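PDB 4CW4: beta-ketoacyl-[acyl-carrier-protein] synthase FabY from Pseudomonas aeruginosa, which catalyses the condensation of acetyl-CoA with malonyl-ACP to acetoacetyl-ACP, the primer that initiates fatty acid biosynthesis. Local coordinates for residues I94-V104 against P316-G324; L133-P141 against V149-F157. All blocks are in the same frame, centred on the assembly; numbering follows the deposited sequence.

Contact 1 of 2, residues I94-V104 against P316-G324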
ATOM      1  N   ILE A  94      22.993   0.616  16.565  1.00 10.86           N
ATOM      2  CA  ILE A  94      22.032   1.705  16.449  1.00 10.56           C
ATOM      3  C   ILE A  94      22.485   2.921  17.249  1.00 11.47           C
ATOM      4  O   ILE A  94      22.788   2.810  18.439  1.00 13.12           O
ATOM      5  CB  ILE A  94      20.646   1.266  16.942  1.00 11.14           C
ATOM      6  CG1 ILE A  94      20.096   0.145  16.045  1.00 11.85           C
ATOM      7  CG2 ILE A  94      19.674   2.465  16.960  1.00 11.24           C
ATOM      8  CD1 ILE A  94      18.862  -0.526  16.597  1.00 13.18           C
ATOM      9  N   GLU A  95      22.507   4.069  16.585  1.00 11.00           N
ATOM     10  CA  GLU A  95      23.075   5.300  17.140  1.00 11.27           C
ATOM     11  C   GLU A  95      22.007   6.187  17.768  1.00 12.10           C
ATOM     12  O   GLU A  95      20.819   6.041  17.485  1.00 12.81           O
ATOM     13  CB  GLU A  95      23.887   6.019  16.053  1.00 11.11           C
ATOM     14  CG  GLU A  95      25.097   5.179  15.638  1.00 11.78           C
ATOM     15  CD  GLU A  95      25.907   5.760  14.509  1.00 12.90           C
ATOM     16  OE1 GLU A  95      25.637   6.908  14.086  1.00 15.37           O
ATOM     17  OE2 GLU A  95      26.843   5.057  14.060  1.00 12.37           O
ATOM     18  N   PRO A  96      22.432   7.108  18.648  1.00 12.78           N
ATOM     19  CA  PRO A  96      21.461   7.840  19.467  1.00 13.70           C
ATOM     20  C   PRO A  96      20.469   8.712  18.719  1.00 15.36           C
ATOM     21  O   PRO A  96      19.417   9.039  19.265  1.00 16.44           O
ATOM     22  CB  PRO A  96      22.326   8.730  20.362  1.00 16.42           C
ATOM     23  CG  PRO A  96      23.708   8.246  20.232  1.00 15.62           C
ATOM     24  CD  PRO A  96      23.826   7.402  19.022  1.00 13.90           C
ATOM     25  N   GLN A  97      20.800   9.104  17.500  1.00 16.29           N
ATOM     26  CA  GLN A  97      19.910   9.927  16.710  1.00 16.65           C
ATOM     27  C   GLN A  97      18.615   9.178  16.332  1.00 16.04           C
ATOM     28  O   GLN A  97      17.652   9.798  15.890  1.00 18.28           O
ATOM     29  CB  GLN A  97      20.619  10.495  15.472  1.00 16.71           C
ATOM     30  CG  GLN A  97      21.135   9.470  14.449  1.00 16.04           C
ATOM     31  CD  GLN A  97      22.556   9.024  14.709  1.00 14.73           C
ATOM     32  OE1 GLN A  97      23.053   9.100  15.837  1.00 15.75           O
ATOM     33  NE2 GLN A  97      23.228   8.545  13.660  1.00 14.11           N
ATOM     34  N   TYR A  98      18.613   7.853  16.498  1.00 14.23           N
ATOM     35  CA  TYR A  98      17.405   7.028  16.344  1.00 13.75           C
ATOM     36  C   TYR A  98      16.758   6.695  17.676  1.00 14.23           C
ATOM     37  O   TYR A  98      15.587   6.996  17.908  1.00 15.75           O
ATOM     38  CB  TYR A  98      17.729   5.715  15.605  1.00 13.60           C
ATOM     39  CG  TYR A  98      18.343   5.978  14.268  1.00 13.07           C
ATOM     40  CD1 TYR A  98      17.554   6.235  13.164  1.00 12.53           C
ATOM     41  CD2 TYR A  98      19.708   6.022  14.116  1.00 12.91           C
ATOM     42  CE1 TYR A  98      18.112   6.522  11.935  1.00 12.23           C
ATOM     43  CE2 TYR A  98      20.277   6.301  12.900  1.00 11.75           C
ATOM     44  CZ  TYR A  98      19.483   6.550  11.817  1.00 11.69           C
ATOM     45  OH  TYR A  98      20.109   6.835  10.632  1.00 12.44           O
ATOM     46  N   LEU A  99      17.520   6.025  18.526  1.00 13.17           N
ATOM     47  CA  LEU A  99      17.041   5.531  19.818  1.00 12.42           C
ATOM     48  C   LEU A  99      18.218   4.941  20.577  1.00 12.22           C
ATOM     49  O   LEU A  99      19.292   4.714  20.000  1.00 12.38           O
ATOM     50  CB  LEU A  99      15.972   4.448  19.627  1.00 12.86           C
ATOM     51  CG  LEU A  99      16.373   3.286  18.712  1.00 13.13           C
ATOM     52  CD1 LEU A  99      16.828   2.094  19.550  1.00 14.86           C
ATOM     53  CD2 LEU A  99      15.251   2.886  17.762  1.00 14.05           C
ATOM     54  N   ASP A 100      18.028   4.709  21.870  1.00 12.06           N
ATOM     55  CA  ASP A 100      19.020   4.020  22.655  1.00 12.03           C
ATOM     56  C   ASP A 100      18.552   2.581  22.806  1.00 11.60           C
ATOM     57  O   ASP A 100      17.584   2.324  23.519  1.00 11.42           O
ATOM     58  CB  ASP A 100      19.150   4.688  24.027  1.00 12.34           C
ATOM     59  CG  ASP A 100      20.225   4.066  24.899  1.00 12.52           C
ATOM     60  OD1 ASP A 100      20.647   2.919  24.652  1.00 13.12           O
ATOM     61  OD2 ASP A 100      20.615   4.739  25.876  1.00 13.48           O
ATOM     62  N   PRO A 101      19.267   1.627  22.192  1.00 11.78           N
ATOM     63  CA  PRO A 101      18.730   0.268  22.225  1.00 12.22           C
ATOM     64  C   PRO A 101      18.864  -0.399  23.590  1.00 11.57           C
ATOM     65  O   PRO A 101      18.405  -1.520  23.738  1.00 13.03           O
ATOM     66  CB  PRO A 101      19.559  -0.453  21.149  1.00 12.24           C
ATOM     67  CG  PRO A 101      20.862   0.286  21.187  1.00 11.74           C
ATOM     68  CD  PRO A 101      20.493   1.712  21.372  1.00 11.97           C
ATOM     69  N   ASP A 102      19.492   0.277  24.553  1.00 11.24           N
ATOM     70  CA  ASP A 102      19.470  -0.166  25.941  1.00 11.76           C
ATOM     71  C   ASP A 102      18.499   0.636  26.820  1.00 12.51           C
ATOM     72  O   ASP A 102      18.408   0.397  28.024  1.00 13.85           O
ATOM     73  CB  ASP A 102      20.878  -0.076  26.525  1.00 12.72           C
ATOM     74  CG  ASP A 102      21.820  -1.061  25.889  1.00 14.83           C
ATOM     75  OD1 ASP A 102      21.485  -2.272  25.883  1.00 15.48           O
ATOM     76  OD2 ASP A 102      22.880  -0.633  25.379  1.00 16.39           O
ATOM     77  N   ALA A 103      17.768   1.577  26.229  1.00 11.65           N
ATOM     78  CA  ALA A 103      16.880   2.425  27.023  1.00 13.20           C
ATOM     79  C   ALA A 103      15.759   3.016  26.175  1.00 12.72           C
ATOM     80  O   ALA A 103      15.776   4.210  25.814  1.00 13.76           O
ATOM     81  CB  ALA A 103      17.667   3.527  27.719  1.00 13.44           C
ATOM     82  N   VAL A 104      14.782   2.177  25.853  1.00 12.22           N
ATOM     83  CA  VAL A 104      13.602   2.636  25.123  1.00 12.75           C
ATOM     84  C   VAL A 104      12.458   2.809  26.099  1.00 12.35           C
ATOM     85  O   VAL A 104      12.235   1.986  26.986  1.00 13.41           O
ATOM     86  CB  VAL A 104      13.215   1.702  23.923  1.00 14.69           C
ATOM     87  CG1 VAL A 104      14.328   1.636  22.891  1.00 14.83           C
ATOM     88  CG2 VAL A 104      12.875   0.315  24.374  1.00 17.47           C
ATOM     89  N   PRO A 316      12.236   2.654   9.052  1.00 10.48           N
ATOM     90  CA  PRO A 316      11.610   1.827  10.076  1.00 11.11           C
ATOM     91  C   PRO A 316      12.449   1.647  11.335  1.00 11.50           C
ATOM     92  O   PRO A 316      12.106   0.776  12.131  1.00 11.87           O
ATOM     93  CB  PRO A 316      11.498   0.499   9.362  1.00 12.08           C
ATOM     94  CG  PRO A 316      12.809   0.431   8.599  1.00 11.88           C
ATOM     95  CD  PRO A 316      13.117   1.854   8.182  1.00 11.16           C
ATOM     96  N   ILE A 317      13.501   2.442  11.531  1.00 10.56           N
ATOM     97  CA  ILE A 317      14.356   2.273  12.693  1.00 10.41           C
ATOM     98  C   ILE A 317      13.692   2.983  13.884  1.00 10.53           C
ATOM     99  O   ILE A 317      14.022   4.117  14.222  1.00 11.95           O
ATOM    100  CB  ILE A 317      15.793   2.746  12.460  1.00 11.84           C
ATOM    101  CG1 ILE A 317      16.375   2.108  11.182  1.00 11.29           C
ATOM    102  CG2 ILE A 317      16.635   2.389  13.665  1.00 13.23           C
ATOM    103  CD1 ILE A 317      17.715   2.684  10.767  1.00 12.17           C
ATOM    104  N   LEU A 318      12.738   2.268  14.488  1.00 10.56           N
ATOM    105  CA  LEU A 318      11.864   2.770  15.547  1.00 10.67           C
ATOM    106  C   LEU A 318      11.686   1.616  16.510  1.00 10.86           C
ATOM    107  O   LEU A 318      11.663   0.466  16.071  1.00 11.11           O
ATOM    108  CB  LEU A 318      10.499   3.180  14.980  1.00 12.40           C
ATOM    109  CG  LEU A 318      10.493   4.301  13.934  1.00 14.68           C
ATOM    110  CD1 LEU A 318       9.147   4.402  13.215  1.00 16.12           C
ATOM    111  CD2 LEU A 318      10.847   5.614  14.600  1.00 15.78           C
ATOM    112  N   PRO A 319      11.554   1.904  17.819  1.00 11.27           N
ATOM    113  CA  PRO A 319      11.465   0.795  18.779  1.00 12.46           C
ATOM    114  C   PRO A 319      10.326  -0.186  18.475  1.00 11.95           C
ATOM    115  O   PRO A 319      10.487  -1.380  18.653  1.00 13.34           O
ATOM    116  CB  PRO A 319      11.210   1.498  20.114  1.00 13.93           C
ATOM    117  CG  PRO A 319      11.759   2.873  19.939  1.00 14.85           C
ATOM    118  CD  PRO A 319      11.578   3.218  18.484  1.00 12.47           C
ATOM    119  N   GLU A 320       9.181   0.314  18.033  1.00 11.94           N
ATOM    120  CA  GLU A 320       8.017  -0.543  17.813  1.00 13.53           C
ATOM    121  C   GLU A 320       8.250  -1.506  16.647  1.00 12.37           C
ATOM    122  O   GLU A 320       7.868  -2.688  16.718  1.00 13.48           O
ATOM    123  CB  GLU A 320       6.781   0.315  17.548  1.00 14.16           C
ATOM    124  CG  GLU A 320       6.335   1.209  18.720  1.00 15.31           C
ATOM    125  CD  GLU A 320       7.124   2.509  18.837  1.00 16.08           C
ATOM    126  OE1 GLU A 320       8.021   2.792  17.985  1.00 17.02           O
ATOM    127  OE2 GLU A 320       6.823   3.264  19.786  1.00 16.72           O
ATOM    128  N   CYS A 321       8.885  -1.016  15.581  1.00 13.07           N
ATOM    129  CA  CYS A 321       9.182  -1.871  14.430  1.00 12.57           C
ATOM    130  C   CYS A 321      10.173  -2.945  14.817  1.00 12.01           C
ATOM    131  O   CYS A 321      10.022  -4.095  14.437  1.00 12.29           O
ATOM    132  CB  CYS A 321       9.730  -1.057  13.283  1.00 14.69           C
ATOM    133  SG  CYS A 321       8.603   0.133  12.661  1.00 17.83           S
ATOM    134  N   ILE A 322      11.193  -2.557  15.577  1.00 11.00           N
ATOM    135  CA  ILE A 322      12.201  -3.502  15.999  1.00 10.79           C
ATOM    136  C   ILE A 322      11.566  -4.576  16.881  1.00 11.47           C
ATOM    137  O   ILE A 322      11.791  -5.771  16.670  1.00 12.51           O
ATOM    138  CB  ILE A 322      13.383  -2.803  16.715  1.00 10.64           C
ATOM    139  CG1 ILE A 322      14.131  -1.878  15.743  1.00 11.67           C
ATOM    140  CG2 ILE A 322      14.324  -3.834  17.319  1.00 11.21           C
ATOM    141  CD1 ILE A 322      15.095  -0.925  16.435  1.00 12.60           C
ATOM    142  N   GLU A 323      10.761  -4.169  17.861  1.00 11.45           N
ATOM    143  CA  GLU A 323      10.104  -5.159  18.704  1.00 12.67           C
ATOM    144  C   GLU A 323       9.131  -6.038  17.931  1.00 12.71           C
ATOM    145  O   GLU A 323       9.040  -7.232  18.196  1.00 14.12           O
ATOM    146  CB  GLU A 323       9.416  -4.527  19.910  1.00 13.28           C
ATOM    147  CG  GLU A 323       8.879  -5.602  20.855  1.00 14.24           C
ATOM    148  CD  GLU A 323       8.187  -5.095  22.098  1.00 14.87           C
ATOM    149  OE1 GLU A 323       8.225  -3.886  22.393  1.00 15.27           O
ATOM    150  OE2 GLU A 323       7.603  -5.944  22.805  1.00 14.59           O
ATOM    151  N   GLY A 324       8.412  -5.452  16.978  1.00 12.81           N
ATOM    152  CA  GLY A 324       7.449  -6.206  16.172  1.00 12.51           C
ATOM    153  C   GLY A 324       8.102  -7.327  15.365  1.00 11.81           C
ATOM    154  O   GLY A 324       7.607  -8.455  15.319  1.00 12.86           O
TER
HETATM  155  O   HOH W   1      13.627   5.912  16.450  1.00 30.21           O

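Contact 2 of 2, residues L133-P141 against V149-F157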
ATOM      1  N   LEU A 133     -14.543  11.021  37.552  0.59 13.23           N
ATOM      2  CA  LEU A 133     -13.659  10.722  38.675  0.59 13.46           C
ATOM      3  C   LEU A 133     -13.933   9.298  39.149  0.59 13.64           C
ATOM      4  O   LEU A 133     -15.093   8.924  39.318  0.59 13.11           O
ATOM      5  CB  LEU A 133     -13.869  11.705  39.832  0.59 14.27           C
ATOM      6  CG  LEU A 133     -13.344  13.127  39.652  0.59 15.65           C
ATOM      7  CD1 LEU A 133     -13.922  14.057  40.714  0.59 16.63           C
ATOM      8  CD2 LEU A 133     -11.825  13.115  39.728  0.59 16.18           C
ATOM      9  N   PRO A 134     -12.879   8.503  39.393  1.00 15.68           N
ATOM     10  CA  PRO A 134     -13.098   7.135  39.869  1.00 17.81           C
ATOM     11  C   PRO A 134     -13.933   7.165  41.140  1.00 19.01           C
ATOM     12  O   PRO A 134     -13.683   7.979  42.021  1.00 18.27           O
ATOM     13  CB  PRO A 134     -11.674   6.621  40.128  1.00 18.26           C
ATOM     14  CG  PRO A 134     -10.800   7.450  39.236  1.00 18.06           C
ATOM     15  CD  PRO A 134     -11.445   8.798  39.212  1.00 16.28           C
ATOM     16  N   ALA A 135     -14.965   6.334  41.213  1.00 21.44           N
ATOM     17  CA  ALA A 135     -15.969   6.507  42.249  1.00 21.44           C
ATOM     18  C   ALA A 135     -15.423   6.327  43.662  1.00 20.85           C
ATOM     19  O   ALA A 135     -15.965   6.888  44.615  1.00 20.92           O
ATOM     20  CB  ALA A 135     -17.139   5.560  42.009  1.00 22.97           C
ATOM     21  N   ASN A 136     -14.336   5.571  43.794  1.00 21.15           N
ATOM     22  CA  ASN A 136     -13.818   5.204  45.097  1.00 22.17           C
ATOM     23  C   ASN A 136     -12.847   6.256  45.622  1.00 22.50           C
ATOM     24  O   ASN A 136     -12.581   6.274  46.817  1.00 24.94           O
ATOM     25  CB  ASN A 136     -13.151   3.821  45.011  1.00 23.73           C
ATOM     26  CG  ASN A 136     -13.065   3.115  46.344  1.00 25.60           C
ATOM     27  OD1 ASN A 136     -11.999   3.071  46.980  1.00 28.14           O
ATOM     28  ND2 ASN A 136     -14.181   2.548  46.780  1.00 25.24           N
ATOM     29  N   TRP A 137     -12.336   7.132  44.744  1.00 20.03           N
ATOM     30  CA  TRP A 137     -11.409   8.197  45.153  1.00 20.98           C
ATOM     31  C   TRP A 137     -12.113   9.285  45.974  1.00 22.08           C
ATOM     32  O   TRP A 137     -13.245   9.668  45.681  1.00 24.19           O
ATOM     33  CB  TRP A 137     -10.725   8.861  43.943  1.00 19.01           C
ATOM     34  CG  TRP A 137      -9.778   7.990  43.161  1.00 17.85           C
ATOM     35  CD1 TRP A 137      -9.636   6.640  43.246  1.00 18.05           C
ATOM     36  CD2 TRP A 137      -8.823   8.432  42.179  1.00 17.00           C
ATOM     37  NE1 TRP A 137      -8.662   6.208  42.377  1.00 18.21           N
ATOM     38  CE2 TRP A 137      -8.148   7.289  41.708  1.00 17.47           C
ATOM     39  CE3 TRP A 137      -8.482   9.682  41.653  1.00 18.19           C
ATOM     40  CZ2 TRP A 137      -7.147   7.361  40.738  1.00 18.85           C
ATOM     41  CZ3 TRP A 137      -7.486   9.751  40.698  1.00 19.40           C
ATOM     42  CH2 TRP A 137      -6.834   8.594  40.247  1.00 19.15           C
ATOM     43  N   SER A 138     -11.413   9.773  46.992  1.00 21.09           N
ATOM     44  CA  SER A 138     -11.828  10.930  47.777  1.00 21.15           C
ATOM     45  C   SER A 138     -11.260  12.189  47.163  1.00 19.97           C
ATOM     46  O   SER A 138     -10.104  12.193  46.761  1.00 19.26           O
ATOM     47  CB  SER A 138     -11.232  10.854  49.197  1.00 21.50           C
ATOM     48  OG  SER A 138     -11.690   9.741  49.915  1.00 22.28           O
ATOM     49  N   ILE A 139     -12.049  13.260  47.141  1.00 19.86           N
ATOM     50  CA  ILE A 139     -11.590  14.570  46.687  1.00 22.65           C
ATOM     51  C   ILE A 139     -12.050  15.624  47.667  1.00 24.46           C
ATOM     52  O   ILE A 139     -13.210  15.611  48.101  1.00 23.58           O
ATOM     53  CB  ILE A 139     -12.224  14.976  45.344  1.00 25.44           C
ATOM     54  CG1 ILE A 139     -12.288  13.794  44.399  1.00 27.18           C
ATOM     55  CG2 ILE A 139     -11.453  16.134  44.725  1.00 25.75           C
ATOM     56  CD1 ILE A 139     -10.937  13.334  43.884  1.00 27.61           C
ATOM     57  N   ALA A 140     -11.152  16.543  48.012  1.00 26.41           N
ATOM     58  CA  ALA A 140     -11.514  17.663  48.865  1.00 30.02           C
ATOM     59  C   ALA A 140     -10.853  18.923  48.339  1.00 32.42           C
ATOM     60  O   ALA A 140      -9.833  18.851  47.655  1.00 31.68           O
ATOM     61  CB  ALA A 140     -11.094  17.400  50.285  1.00 31.03           C
ATOM     62  N   PRO A 141     -11.431  20.090  48.668  1.00 35.54           N
ATOM     63  CA  PRO A 141     -10.835  21.341  48.191  1.00 36.91           C
ATOM     64  C   PRO A 141      -9.456  21.560  48.789  1.00 38.29           C
ATOM     65  O   PRO A 141      -9.183  21.120  49.911  1.00 38.46           O
ATOM     66  CB  PRO A 141     -11.818  22.414  48.682  1.00 37.49           C
ATOM     67  CG  PRO A 141     -12.578  21.768  49.795  1.00 37.10           C
ATOM     68  CD  PRO A 141     -12.651  20.319  49.465  1.00 36.95           C
ATOM     69  N   VAL A 149      -6.527  14.545  46.922  1.00 18.28           N
ATOM     70  CA  VAL A 149      -7.070  13.263  46.499  1.00 16.72           C
ATOM     71  C   VAL A 149      -6.564  12.147  47.391  1.00 16.06           C
ATOM     72  O   VAL A 149      -5.389  12.120  47.740  1.00 15.92           O
ATOM     73  CB  VAL A 149      -6.617  12.950  45.065  1.00 15.86           C
ATOM     74  CG1 VAL A 149      -7.241  11.663  44.573  1.00 17.23           C
ATOM     75  CG2 VAL A 149      -6.978  14.112  44.152  1.00 16.97           C
ATOM     76  N   SER A 150      -7.447  11.231  47.761  1.00 15.50           N
ATOM     77  CA  SER A 150      -7.040  10.011  48.453  1.00 15.82           C
ATOM     78  C   SER A 150      -7.671   8.808  47.808  1.00 16.48           C
ATOM     79  O   SER A 150      -8.807   8.848  47.355  1.00 17.72           O
ATOM     80  CB  SER A 150      -7.401  10.036  49.940  1.00 18.52           C
ATOM     81  OG  SER A 150      -6.711  11.078  50.575  1.00 20.83           O
ATOM     82  N   ILE A 151      -6.893   7.738  47.761  1.00 17.30           N
ATOM     83  CA  ILE A 151      -7.265   6.505  47.093  1.00 20.15           C
ATOM     84  C   ILE A 151      -7.406   5.422  48.154  1.00 24.26           C
ATOM     85  O   ILE A 151      -6.577   5.324  49.061  1.00 25.75           O
ATOM     86  CB  ILE A 151      -6.192   6.121  46.051  1.00 20.39           C
ATOM     87  CG1 ILE A 151      -6.185   7.151  44.915  1.00 19.21           C
ATOM     88  CG2 ILE A 151      -6.437   4.722  45.522  1.00 21.88           C
ATOM     89  CD1 ILE A 151      -5.051   6.977  43.906  1.00 19.66           C
ATOM     90  N   HIS A 152      -8.451   4.612  48.029  1.00 26.34           N
ATOM     91  CA  HIS A 152      -8.797   3.624  49.062  1.00 28.87           C
ATOM     92  C   HIS A 152      -8.814   2.190  48.553  1.00 33.71           C
ATOM     93  O   HIS A 152      -8.915   1.242  49.348  1.00 36.50           O
ATOM     94  CB  HIS A 152     -10.166   3.953  49.633  1.00 25.46           C
ATOM     95  CG  HIS A 152     -10.297   5.380  50.039  1.00 20.73           C
ATOM     96  ND1 HIS A 152      -9.728   5.861  51.193  1.00 18.47           N
ATOM     97  CD2 HIS A 152     -10.834   6.449  49.411  1.00 19.51           C
ATOM     98  CE1 HIS A 152      -9.955   7.157  51.284  1.00 18.15           C
ATOM     99  NE2 HIS A 152     -10.630   7.539  50.216  1.00 18.59           N
ATOM    100  N   GLU A 153      -8.695   2.049  47.236  1.00 35.15           N
ATOM    101  CA  GLU A 153      -8.845   0.783  46.535  1.00 36.80           C
ATOM    102  C   GLU A 153      -7.621   0.633  45.630  1.00 35.64           C
ATOM    103  O   GLU A 153      -7.040   1.636  45.225  1.00 35.00           O
ATOM    104  CB  GLU A 153     -10.072   0.868  45.636  1.00 38.91           C
ATOM    105  CG  GLU A 153     -11.073  -0.248  45.743  1.00 42.08           C
ATOM    106  CD  GLU A 153     -12.029  -0.253  44.556  1.00 44.21           C
ATOM    107  OE1 GLU A 153     -12.578   0.815  44.221  1.00 44.84           O
ATOM    108  OE2 GLU A 153     -12.220  -1.324  43.941  1.00 45.79           O
ATOM    109  N   ARG A 154      -7.237  -0.601  45.312  1.00 35.23           N
ATOM    110  CA  ARG A 154      -6.188  -0.822  44.322  1.00 34.66           C
ATOM    111  C   ARG A 154      -6.586  -0.178  43.004  1.00 31.51           C
ATOM    112  O   ARG A 154      -7.721  -0.289  42.567  1.00 32.28           O
ATOM    113  CB  ARG A 154      -5.937  -2.317  44.077  1.00 37.66           C
ATOM    114  CG  ARG A 154      -4.765  -2.581  43.129  1.00 41.18           C
ATOM    115  CD  ARG A 154      -4.668  -4.037  42.717  1.00 44.33           C
ATOM    116  NE  ARG A 154      -4.531  -4.958  43.844  1.00 46.95           N
ATOM    117  CZ  ARG A 154      -4.516  -6.285  43.728  1.00 48.87           C
ATOM    118  NH1 ARG A 154      -4.632  -6.856  42.532  1.00 49.88           N
ATOM    119  NH2 ARG A 154      -4.389  -7.047  44.808  1.00 49.34           N
ATOM    120  N   CYS A 155      -5.649   0.494  42.358  1.00 27.65           N
ATOM    121  CA  CYS A 155      -5.900   0.940  41.006  1.00 25.80           C
ATOM    122  C   CYS A 155      -4.607   0.984  40.233  1.00 21.85           C
ATOM    123  O   CYS A 155      -3.526   0.817  40.792  1.00 22.94           O
ATOM    124  CB  CYS A 155      -6.581   2.292  40.989  1.00 27.64           C
ATOM    125  SG  CYS A 155      -5.594   3.562  41.681  1.00 29.32           S
ATOM    126  N   GLU A 156      -4.750   1.192  38.935  1.00 19.67           N
ATOM    127  CA  GLU A 156      -3.646   1.080  38.013  1.00 19.77           C
ATOM    128  C   GLU A 156      -3.237   2.437  37.501  1.00 19.22           C
ATOM    129  O   GLU A 156      -4.030   3.156  36.902  1.00 23.25           O
ATOM    130  CB  GLU A 156      -4.045   0.215  36.819  1.00 21.92           C
ATOM    131  CG  GLU A 156      -4.233  -1.243  37.168  1.00 25.86           C
ATOM    132  CD  GLU A 156      -4.414  -2.099  35.943  1.00 29.01           C
ATOM    133  OE1 GLU A 156      -4.507  -1.532  34.841  1.00 30.14           O
ATOM    134  OE2 GLU A 156      -4.455  -3.334  36.087  1.00 31.28           O
ATOM    135  N   PHE A 157      -1.994   2.782  37.752  1.00 15.41           N
ATOM    136  CA  PHE A 157      -1.356   3.901  37.092  1.00 14.39           C
ATOM    137  C   PHE A 157      -0.412   3.361  36.031  1.00 14.37           C
ATOM    138  O   PHE A 157       0.030   2.220  36.107  1.00 16.32           O
ATOM    139  CB  PHE A 157      -0.570   4.729  38.103  1.00 16.41           C
ATOM    140  CG  PHE A 157      -1.445   5.455  39.057  1.00 20.39           C
ATOM    141  CD1 PHE A 157      -2.122   6.569  38.648  1.00 22.38           C
ATOM    142  CD2 PHE A 157      -1.634   5.003  40.351  1.00 23.51           C
ATOM    143  CE1 PHE A 157      -2.965   7.250  39.499  1.00 23.83           C
ATOM    144  CE2 PHE A 157      -2.464   5.682  41.194  1.00 24.60           C
ATOM    145  CZ  PHE A 157      -3.127   6.821  40.761  1.00 23.68           C
TER
HETATM  146  O   HOH W   2      -9.942   4.511  46.050  1.00 27.16           O
HETATM  147  O   HOH W   3     -12.153   0.626  48.869  1.00 29.29           O
HETATM  148  O   HOH W   4      -8.744   3.103  43.779  1.00 34.20           O

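Contact 1 of 2, residues I94-V104 against P316-G324
The backbones of Y98 and I317 come within 6.7 Å at their CA atoms, and V104 lies nearest P319, so the loop 94-104 lies along the turn that leads into helix 319-327. I317 is the centre of an inverse gamma turn, and its side chain meets the Y98 ring obliquely: I317 CD1 sits over one face, and I317 CB lies 4.0 Å from Y98 CD1. Beyond the ring, the phenol OH is hydrogen-bonded to E365. A chi1 of 53° is the setting from which L99 sends CD2 to P319 CD, 3.8 Å away, and to I322 CD1. L99 CD2 thus lies against the CD and CG side of the P319 ring, while V104 CG1 meets the same ring at P319 CG (4.1 Å) and P319 CB. I94 and I322 instead meet tip to tip, CD1 to CD1 at 3.8 Å. The polar link is a water that donates to Y98 O (2.7 Å) and to I317 O (2.9 Å), satisfying two carbonyls at the margin of this apolar patch. L318 is the N-cap residue of the helix; the loop reaches P319 and I322 in the first turn. A loop of the ketosynthase domain, of the thiolase-like superfamily, is thereby seated on the N-terminal turn of helix 319-327, with the I317 side chain about 10 Å from that of H477, a predicted active-site residue.

Contact 2 of 2, residues L133-P141 against V149-F157
A beta hairpin of strands 138-141 and 147-151 brings S138 opposite S150 as an antiparallel hydrogen-bonded pair. S138 N donates to S150 O at 2.8 Å, and S150 N returns a bond to S138 O at 3.0 Å. On the face of the sheet that bears I139 and V149, the two side chains run side by side. Just ahead of the strand, W137 lays its indole between P134 CG on one face and I151 CG1 on the other; the latter is a CH-pi contact, 3.7 Å from the centroid of the five-membered ring and 11° off its normal. W137 CE3 also comes within 3.7 Å of V149 CG1, while C155 SG lies at the ring edge and F157 CZ near W137 CZ2. Strand 120-124 completes this three-stranded antiparallel sheet, backbone hydrogen bonds linking V149 to F122 and I151 to L120. F157 belongs instead to strand 155-163, which pairs with strand 104-112 and forms an antiparallel ladder with a strand of the second subunit. Past the hairpin's bonded pairs, S138 OG and H152 NE2 are hydrogen-bonded with either atom the possible donor, but their 2.5 Å separation is unusually short and its exact length doubtful. N136 OD1 accepts from a water that in turn accepts from H152 N.

How the contacts relate
Contact 1 lies about 19 Å from the centre of the chain, whereas contact 2 is about 51 Å out on an extension, their own centres being 36 Å apart. Half the touching residues of contact 1 are buried and none exposed; contact 2 mixes three buried residues with exposed ones such as H152 and E153. Their elements are distinct, yet strand 104-112, which V104 begins, pairs with strand 155-163, to which C155 and F157 belong, so within this chain one two-stranded ladder connects the two places. Contact 1 is mostly aliphatic, bridged by one water, while contact 2 combines strand bonds and an indole sandwich with polar, water-linked groups at its rim. Both reach the second subunit.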